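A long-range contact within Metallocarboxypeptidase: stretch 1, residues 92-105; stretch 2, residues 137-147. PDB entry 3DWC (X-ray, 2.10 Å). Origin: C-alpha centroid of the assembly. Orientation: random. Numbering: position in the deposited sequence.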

ATOM      1  N   GLU B  92      -8.098  -1.575  28.023  1.00 36.14           N
ATOM      2  CA  GLU B  92      -9.378  -2.179  28.405  1.00 36.90           C
ATOM      3  C   GLU B  92     -10.174  -2.654  27.193  1.00 36.77           C
ATOM      4  O   GLU B  92     -10.819  -3.682  27.226  1.00 36.49           O
ATOM      5  CB  GLU B  92     -10.199  -1.200  29.251  1.00 36.28           C
ATOM      6  CG  GLU B  92      -9.680  -1.076  30.672  1.00 36.78           C
ATOM      7  CD  GLU B  92     -10.417  -0.052  31.508  1.00 37.58           C
ATOM      8  OE1 GLU B  92      -9.963   0.225  32.638  1.00 37.84           O
ATOM      9  OE2 GLU B  92     -11.445   0.480  31.044  1.00 39.32           O
ATOM     10  N   LEU B  93     -10.106  -1.909  26.104  1.00 38.24           N
ATOM     11  CA  LEU B  93     -10.849  -2.269  24.910  1.00 38.74           C
ATOM     12  C   LEU B  93     -10.387  -3.602  24.315  1.00 39.38           C
ATOM     13  O   LEU B  93     -11.187  -4.291  23.687  1.00 39.36           O
ATOM     14  CB  LEU B  93     -10.758  -1.158  23.865  1.00 38.92           C
ATOM     15  CG  LEU B  93     -11.642   0.082  24.061  1.00 40.82           C
ATOM     16  CD1 LEU B  93     -11.191   1.289  23.180  1.00 42.60           C
ATOM     17  CD2 LEU B  93     -13.099  -0.270  23.798  1.00 42.81           C
ATOM     18  N   GLU B  94      -9.104  -3.944  24.465  1.00 39.83           N
ATOM     19  CA  GLU B  94      -8.587  -5.230  23.951  1.00 40.62           C
ATOM     20  C   GLU B  94      -8.571  -6.336  24.984  1.00 40.84           C
ATOM     21  O   GLU B  94      -8.561  -7.523  24.643  1.00 40.67           O
ATOM     22  CB  GLU B  94      -7.167  -5.090  23.388  1.00 41.36           C
ATOM     23  CG  GLU B  94      -7.110  -4.850  21.862  1.00 44.73           C
ATOM     24  CD  GLU B  94      -7.650  -6.012  21.015  1.00 46.21           C
ATOM     25  OE1 GLU B  94      -8.434  -5.723  20.099  1.00 52.61           O
ATOM     26  OE2 GLU B  94      -7.303  -7.188  21.232  1.00 44.86           O
ATOM     27  N   ASN B  95      -8.559  -5.953  26.243  1.00 41.00           N
ATOM     28  CA  ASN B  95      -8.295  -6.901  27.300  1.00 42.13           C
ATOM     29  C   ASN B  95      -9.556  -7.446  27.962  1.00 42.57           C
ATOM     30  O   ASN B  95      -9.514  -8.520  28.540  1.00 42.63           O
ATOM     31  CB  ASN B  95      -7.374  -6.241  28.333  1.00 41.34           C
ATOM     32  CG  ASN B  95      -6.458  -7.225  29.014  1.00 42.67           C
ATOM     33  OD1 ASN B  95      -5.548  -7.788  28.391  1.00 41.75           O
ATOM     34  ND2 ASN B  95      -6.674  -7.431  30.310  1.00 42.69           N
ATOM     35  N   LEU B  96     -10.664  -6.708  27.896  1.00 43.58           N
ATOM     36  CA  LEU B  96     -11.876  -7.068  28.638  1.00 44.42           C
ATOM     37  C   LEU B  96     -12.656  -8.226  28.002  1.00 44.77           C
ATOM     38  O   LEU B  96     -13.493  -8.837  28.652  1.00 45.51           O
ATOM     39  CB  LEU B  96     -12.792  -5.840  28.841  1.00 44.95           C
ATOM     40  CG  LEU B  96     -12.756  -5.100  30.190  1.00 46.48           C
ATOM     41  CD1 LEU B  96     -11.327  -4.926  30.733  1.00 49.42           C
ATOM     42  CD2 LEU B  96     -13.459  -3.734  30.102  1.00 46.95           C
ATOM     43  N   LEU B  97     -12.386  -8.532  26.744  1.00 45.47           N
ATOM     44  CA  LEU B  97     -13.020  -9.655  26.069  1.00 45.56           C
ATOM     45  C   LEU B  97     -12.093 -10.873  26.116  1.00 46.34           C
ATOM     46  O   LEU B  97     -10.970 -10.802  25.604  1.00 47.09           O
ATOM     47  CB  LEU B  97     -13.284  -9.306  24.598  1.00 45.81           C
ATOM     48  CG  LEU B  97     -14.271  -8.177  24.253  1.00 45.48           C
ATOM     49  CD1 LEU B  97     -14.693  -8.323  22.811  1.00 44.79           C
ATOM     50  CD2 LEU B  97     -15.501  -8.183  25.151  1.00 46.37           C
ATOM     51  N   PRO B  98     -12.547 -11.996  26.704  1.00 46.37           N
ATOM     52  CA  PRO B  98     -11.738 -13.218  26.622  1.00 46.35           C
ATOM     53  C   PRO B  98     -11.573 -13.744  25.184  1.00 46.40           C
ATOM     54  O   PRO B  98     -12.486 -13.623  24.364  1.00 46.05           O
ATOM     55  CB  PRO B  98     -12.508 -14.214  27.500  1.00 46.39           C
ATOM     56  CG  PRO B  98     -13.376 -13.379  28.368  1.00 46.50           C
ATOM     57  CD  PRO B  98     -13.765 -12.215  27.499  1.00 46.44           C
ATOM     58  N   GLU B  99     -10.409 -14.331  24.905  1.00 46.49           N
ATOM     59  CA  GLU B  99     -10.024 -14.720  23.544  1.00 46.74           C
ATOM     60  C   GLU B  99     -10.994 -15.729  22.948  1.00 46.67           C
ATOM     61  O   GLU B  99     -11.205 -15.759  21.737  1.00 46.64           O
ATOM     62  CB  GLU B  99      -8.596 -15.269  23.522  1.00 46.71           C
ATOM     63  CG  GLU B  99      -7.555 -14.271  24.041  1.00 47.11           C
ATOM     64  CD  GLU B  99      -6.127 -14.682  23.752  1.00 47.15           C
ATOM     65  OE1 GLU B  99      -5.263 -13.780  23.705  1.00 48.64           O
ATOM     66  OE2 GLU B  99      -5.861 -15.894  23.578  1.00 47.35           O
ATOM     67  N   GLU B 100     -11.586 -16.537  23.825  1.00 47.02           N
ATOM     68  CA  GLU B 100     -12.634 -17.495  23.469  1.00 47.22           C
ATOM     69  C   GLU B 100     -13.846 -16.771  22.875  1.00 47.17           C
ATOM     70  O   GLU B 100     -14.360 -17.159  21.830  1.00 46.92           O
ATOM     71  CB  GLU B 100     -13.012 -18.324  24.714  1.00 47.31           C
ATOM     72  CG  GLU B 100     -14.162 -19.315  24.542  1.00 47.55           C
ATOM     73  CD  GLU B 100     -15.533 -18.642  24.556  1.00 48.60           C
ATOM     74  OE1 GLU B 100     -16.379 -19.003  23.703  1.00 48.56           O
ATOM     75  OE2 GLU B 100     -15.755 -17.745  25.405  1.00 48.19           O
ATOM     76  N   PHE B 101     -14.287 -15.708  23.539  1.00 47.50           N
ATOM     77  CA  PHE B 101     -15.354 -14.862  23.001  1.00 47.68           C
ATOM     78  C   PHE B 101     -14.940 -14.233  21.677  1.00 47.49           C
ATOM     79  O   PHE B 101     -15.688 -14.265  20.713  1.00 46.75           O
ATOM     80  CB  PHE B 101     -15.717 -13.757  23.988  1.00 47.82           C
ATOM     81  CG  PHE B 101     -16.849 -12.909  23.531  1.00 48.11           C
ATOM     82  CD1 PHE B 101     -18.140 -13.185  23.933  1.00 48.56           C
ATOM     83  CD2 PHE B 101     -16.631 -11.839  22.675  1.00 48.64           C
ATOM     84  CE1 PHE B 101     -19.193 -12.402  23.506  1.00 48.10           C
ATOM     85  CE2 PHE B 101     -17.685 -11.065  22.237  1.00 48.56           C
ATOM     86  CZ  PHE B 101     -18.967 -11.349  22.660  1.00 48.60           C
ATOM     87  N   VAL B 102     -13.737 -13.662  21.655  1.00 47.89           N
ATOM     88  CA  VAL B 102     -13.208 -12.991  20.467  1.00 48.44           C
ATOM     89  C   VAL B 102     -13.235 -13.880  19.216  1.00 48.71           C
ATOM     90  O   VAL B 102     -13.765 -13.466  18.195  1.00 48.34           O
ATOM     91  CB  VAL B 102     -11.778 -12.422  20.732  1.00 48.53           C
ATOM     92  CG1 VAL B 102     -11.065 -12.050  19.437  1.00 48.60           C
ATOM     93  CG2 VAL B 102     -11.859 -11.224  21.650  1.00 48.24           C
ATOM     94  N   GLU B 103     -12.681 -15.095  19.306  1.00 49.50           N
ATOM     95  CA  GLU B 103     -12.675 -16.028  18.166  1.00 50.00           C
ATOM     96  C   GLU B 103     -14.082 -16.441  17.757  1.00 50.16           C
ATOM     97  O   GLU B 103     -14.376 -16.562  16.569  1.00 49.83           O
ATOM     98  CB  GLU B 103     -11.819 -17.276  18.452  1.00 50.48           C
ATOM     99  CG  GLU B 103     -10.479 -17.288  17.706  1.00 51.92           C
ATOM    100  CD  GLU B 103     -10.631 -17.648  16.220  1.00 53.48           C
ATOM    101  OE1 GLU B 103     -10.641 -16.728  15.372  1.00 53.56           O
ATOM    102  OE2 GLU B 103     -10.749 -18.853  15.900  1.00 54.80           O
ATOM    103  N   ARG B 104     -14.945 -16.646  18.747  1.00 50.66           N
ATOM    104  CA  ARG B 104     -16.356 -16.938  18.488  1.00 51.04           C
ATOM    105  C   ARG B 104     -17.065 -15.795  17.750  1.00 51.39           C
ATOM    106  O   ARG B 104     -17.853 -16.032  16.824  1.00 51.06           O
ATOM    107  CB  ARG B 104     -17.083 -17.201  19.803  1.00 51.04           C
ATOM    108  CG  ARG B 104     -18.441 -17.874  19.624  1.00 51.28           C
ATOM    109  CD  ARG B 104     -19.413 -17.517  20.744  1.00 51.73           C
ATOM    110  NE  ARG B 104     -18.796 -17.468  22.072  1.00 51.41           N
ATOM    111  CZ  ARG B 104     -19.471 -17.224  23.193  1.00 52.12           C
ATOM    112  NH1 ARG B 104     -20.786 -17.020  23.152  1.00 52.56           N
ATOM    113  NH2 ARG B 104     -18.840 -17.203  24.368  1.00 52.81           N
ATOM    114  N   LYS B 105     -16.801 -14.557  18.173  1.00 51.84           N
ATOM    115  CA  LYS B 105     -17.418 -13.402  17.525  1.00 51.98           C
ATOM    116  C   LYS B 105     -16.957 -13.369  16.084  1.00 52.04           C
ATOM    117  O   LYS B 105     -17.773 -13.289  15.173  1.00 52.00           O
ATOM    118  CB  LYS B 105     -17.054 -12.088  18.228  1.00 52.16           C
ATOM    119  CG  LYS B 105     -17.617 -10.855  17.506  1.00 52.47           C
ATOM    120  CD  LYS B 105     -17.544  -9.583  18.335  1.00 52.75           C
ATOM    121  CE  LYS B 105     -18.267  -8.425  17.610  1.00 53.88           C
ATOM    122  NZ  LYS B 105     -18.042  -7.121  18.297  1.00 53.57           N
ATOM    123  N   ALA B 137     -27.628 -12.233  20.648  1.00 51.97           N
ATOM    124  CA  ALA B 137     -27.219 -12.878  21.900  1.00 51.56           C
ATOM    125  C   ALA B 137     -25.742 -12.622  22.186  1.00 51.16           C
ATOM    126  O   ALA B 137     -25.348 -12.453  23.334  1.00 50.75           O
ATOM    127  CB  ALA B 137     -27.507 -14.371  21.853  1.00 51.73           C
ATOM    128  N   LEU B 138     -24.938 -12.599  21.126  1.00 51.36           N
ATOM    129  CA  LEU B 138     -23.508 -12.266  21.216  1.00 51.59           C
ATOM    130  C   LEU B 138     -23.281 -10.813  21.688  1.00 51.82           C
ATOM    131  O   LEU B 138     -22.428 -10.559  22.558  1.00 51.45           O
ATOM    132  CB  LEU B 138     -22.839 -12.482  19.850  1.00 51.68           C
ATOM    133  CG  LEU B 138     -21.323 -12.675  19.743  1.00 51.98           C
ATOM    134  CD1 LEU B 138     -20.594 -11.346  19.831  1.00 54.19           C
ATOM    135  CD2 LEU B 138     -20.790 -13.631  20.780  1.00 52.64           C
ATOM    136  N   PHE B 139     -24.049  -9.879  21.109  1.00 51.76           N
ATOM    137  CA  PHE B 139     -23.977  -8.448  21.460  1.00 51.47           C
ATOM    138  C   PHE B 139     -24.349  -8.215  22.899  1.00 51.46           C
ATOM    139  O   PHE B 139     -23.695  -7.419  23.588  1.00 51.84           O
ATOM    140  CB  PHE B 139     -24.938  -7.605  20.608  1.00 51.49           C
ATOM    141  CG  PHE B 139     -24.595  -7.542  19.155  1.00 51.24           C
ATOM    142  CD1 PHE B 139     -25.602  -7.500  18.208  1.00 50.76           C
ATOM    143  CD2 PHE B 139     -23.264  -7.480  18.718  1.00 53.37           C
ATOM    144  CE1 PHE B 139     -25.304  -7.419  16.869  1.00 51.82           C
ATOM    145  CE2 PHE B 139     -22.968  -7.392  17.385  1.00 51.02           C
ATOM    146  CZ  PHE B 139     -23.979  -7.371  16.460  1.00 51.30           C
ATOM    147  N   ARG B 140     -25.417  -8.883  23.344  1.00 51.63           N
ATOM    148  CA  ARG B 140     -25.846  -8.809  24.745  1.00 51.81           C
ATOM    149  C   ARG B 140     -24.755  -9.330  25.663  1.00 51.50           C
ATOM    150  O   ARG B 140     -24.548  -8.797  26.763  1.00 51.47           O
ATOM    151  CB  ARG B 140     -27.115  -9.630  24.991  1.00 52.34           C
ATOM    152  CG  ARG B 140     -28.395  -9.070  24.372  1.00 53.49           C
ATOM    153  CD  ARG B 140     -29.519 -10.112  24.428  1.00 53.45           C
ATOM    154  NE  ARG B 140     -30.754  -9.656  23.782  1.00 54.35           N
ATOM    155  CZ  ARG B 140     -31.836 -10.412  23.607  1.00 54.50           C
ATOM    156  NH1 ARG B 140     -32.921  -9.907  23.016  1.00 54.97           N
ATOM    157  NH2 ARG B 140     -31.841 -11.678  24.013  1.00 54.23           N
ATOM    158  N   GLU B 141     -24.073 -10.386  25.210  1.00 51.04           N
ATOM    159  CA  GLU B 141     -22.975 -10.984  25.964  1.00 50.61           C
ATOM    160  C   GLU B 141     -21.773 -10.062  25.924  1.00 50.10           C
ATOM    161  O   GLU B 141     -21.074  -9.891  26.928  1.00 49.68           O
ATOM    162  CB  GLU B 141     -22.593 -12.350  25.391  1.00 50.65           C
ATOM    163  CG  GLU B 141     -21.536 -13.091  26.228  1.00 50.69           C
ATOM    164  CD  GLU B 141     -21.196 -14.470  25.685  1.00 50.42           C
ATOM    165  OE1 GLU B 141     -21.542 -14.761  24.518  1.00 47.70           O
ATOM    166  OE2 GLU B 141     -20.566 -15.256  26.432  1.00 51.32           O
ATOM    167  N   GLU B 142     -21.536  -9.477  24.754  1.00 49.81           N
ATOM    168  CA  GLU B 142     -20.471  -8.490  24.598  1.00 49.69           C
ATOM    169  C   GLU B 142     -20.649  -7.303  25.553  1.00 49.17           C
ATOM    170  O   GLU B 142     -19.732  -6.972  26.300  1.00 49.43           O
ATOM    171  CB  GLU B 142     -20.359  -8.014  23.146  1.00 49.57           C
ATOM    172  CG  GLU B 142     -19.099  -7.173  22.909  1.00 49.75           C
ATOM    173  CD  GLU B 142     -18.798  -6.898  21.442  1.00 50.19           C
ATOM    174  OE1 GLU B 142     -19.464  -7.485  20.568  1.00 47.41           O
ATOM    175  OE2 GLU B 142     -17.882  -6.084  21.166  1.00 50.20           O
ATOM    176  N   GLY B 143     -21.835  -6.699  25.558  1.00 49.05           N
ATOM    177  CA  GLY B 143     -22.142  -5.592  26.473  1.00 48.74           C
ATOM    178  C   GLY B 143     -21.761  -5.877  27.905  1.00 48.95           C
ATOM    179  O   GLY B 143     -21.114  -5.051  28.579  1.00 49.43           O
ATOM    180  N   LYS B 144     -22.155  -7.049  28.395  1.00 48.55           N
ATOM    181  CA  LYS B 144     -21.841  -7.416  29.770  1.00 48.21           C
ATOM    182  C   LYS B 144     -20.325  -7.467  30.046  1.00 47.67           C
ATOM    183  O   LYS B 144     -19.849  -6.963  31.069  1.00 47.19           O
ATOM    184  CB  LYS B 144     -22.504  -8.745  30.127  1.00 48.64           C
ATOM    185  CG  LYS B 144     -23.984  -8.621  30.439  1.00 49.17           C
ATOM    186  CD  LYS B 144     -24.563  -9.959  30.912  1.00 49.21           C
ATOM    187  CE  LYS B 144     -26.094  -9.926  30.985  1.00 50.16           C
ATOM    188  NZ  LYS B 144     -26.727  -9.512  29.684  1.00 50.10           N
ATOM    189  N   LEU B 145     -19.582  -8.084  29.131  1.00 47.15           N
ATOM    190  CA  LEU B 145     -18.122  -8.180  29.245  1.00 46.71           C
ATOM    191  C   LEU B 145     -17.491  -6.789  29.268  1.00 46.16           C
ATOM    192  O   LEU B 145     -16.687  -6.478  30.143  1.00 45.76           O
ATOM    193  CB  LEU B 145     -17.550  -9.002  28.068  1.00 46.88           C
ATOM    194  CG  LEU B 145     -17.358 -10.527  28.207  1.00 47.08           C
ATOM    195  CD1 LEU B 145     -18.039 -11.119  29.451  1.00 47.92           C
ATOM    196  CD2 LEU B 145     -17.803 -11.248  26.926  1.00 46.58           C
ATOM    197  N   ARG B 146     -17.870  -5.952  28.302  1.00 45.86           N
ATOM    198  CA  ARG B 146     -17.334  -4.589  28.218  1.00 45.67           C
ATOM    199  C   ARG B 146     -17.796  -3.765  29.445  1.00 45.51           C
ATOM    200  O   ARG B 146     -17.030  -2.971  29.998  1.00 44.51           O
ATOM    201  CB  ARG B 146     -17.707  -3.920  26.884  1.00 45.59           C
ATOM    202  CG  ARG B 146     -17.703  -4.855  25.676  1.00 45.05           C
ATOM    203  CD  ARG B 146     -17.418  -4.164  24.358  1.00 44.86           C
ATOM    204  NE  ARG B 146     -15.990  -4.014  24.194  1.00 44.88           N
ATOM    205  CZ  ARG B 146     -15.271  -4.377  23.136  1.00 44.07           C
ATOM    206  NH1 ARG B 146     -15.821  -4.899  22.064  1.00 42.54           N
ATOM    207  NH2 ARG B 146     -13.966  -4.193  23.169  1.00 43.60           N
ATOM    208  N   ALA B 147     -19.024  -4.010  29.908  1.00 45.82           N
ATOM    209  CA  ALA B 147     -19.523  -3.367  31.143  1.00 46.18           C
ATOM    210  C   ALA B 147     -18.619  -3.593  32.346  1.00 46.54           C
ATOM    211  O   ALA B 147     -18.517  -2.724  33.216  1.00 47.18           O
ATOM    212  CB  ALA B 147     -20.936  -3.831  31.467  1.00 46.10           C
TER

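Two stretches of one metallocarboxypeptidase chain, at least 33 residues apart in sequence wherever they touch, pack together and bury 677 Å² between them, both sides summed. Stretch 2 is helical throughout, from Ala 137 to Ala 147. Stretch 1 enters as the last part of one helix, passes through a short connection that includes Leu 97 and Pro 98, and starts a second helix at Glu 99, with Pro 98 at the N-cap position. That second helix runs nearly antiparallel to stretch 2: the N-to-C directions differ by 151° and the axes come no closer than 11.6 Å, a spacing that leaves room for large side chains between them. The backbones are nearest at the connection, where the CA atoms of Leu 96 and Arg 146 are 6.0 Å apart and those of Leu 97 and Leu 145 are 6.2 Å apart. Farther along, the CA atoms of Lys 105 and Leu 138 are separated by 7.2 Å.

Phe 101 projects into the space between the helices. Its CA-to-CB bond points toward stretch 2, and its side chain sits as a knob among Leu 138, Glu 141, Glu 142 and Leu 145. Leu 145 covers one face of the ring in a CH-pi contact, with its CD2 atom 3.9 Å from the centroid of the Phe 101 ring and 25° off the normal. Phe 101 CZ reaches Leu 138 CD1 at 3.3 Å, a tight apolar contact, while Glu 141 OE1 lies at the ring edge, 3.5 Å from Phe 101 CE1, where the carboxylate oxygen meets the weakly positive rim of the aromatic ring. Leu 145 extends the apolar surface to the connection: its CB is 3.7 Å from Leu 97 CD2, and its CG is 4.0 Å from Pro 98 CD.

Charged pairs accompany this apolar packing. Lys 105, extended with all four chi angles t, brings its NZ to 2.7 Å from Glu 142 OE1 in a salt bridge, with a second, weak hydrogen bond from Lys 105 NZ to Glu 142 OE2 at 3.1 Å. The same Glu 142 OE2 accepts a 2.5 Å hydrogen bond from Arg 146 NH1, one turn along its own helix, so one buried carboxylate is shared by two cations. Arg 104 in turn lies between two acids. Arg 104 NH1 is 2.7 Å from Glu 141 OE1 in a salt bridge across the contact, although the 116° angle makes the hydrogen bond weak, and Arg 104 NH2 donates to Glu 100 OE1 at 3.1 Å within stretch 1.

At the other end, the CA-to-CB bond of Arg 146 points sideways, but the end of its side chain comes nearer to stretch 1. Leu 97 CD1 lies over one face of the guanidinium, 3.7 Å from Arg 146 NH1. Arg 146 NH2 comes within 2.8 Å of Leu 93 O, near the guanidinium plane, yet the poor angle means that this close approach is not a hydrogen bond.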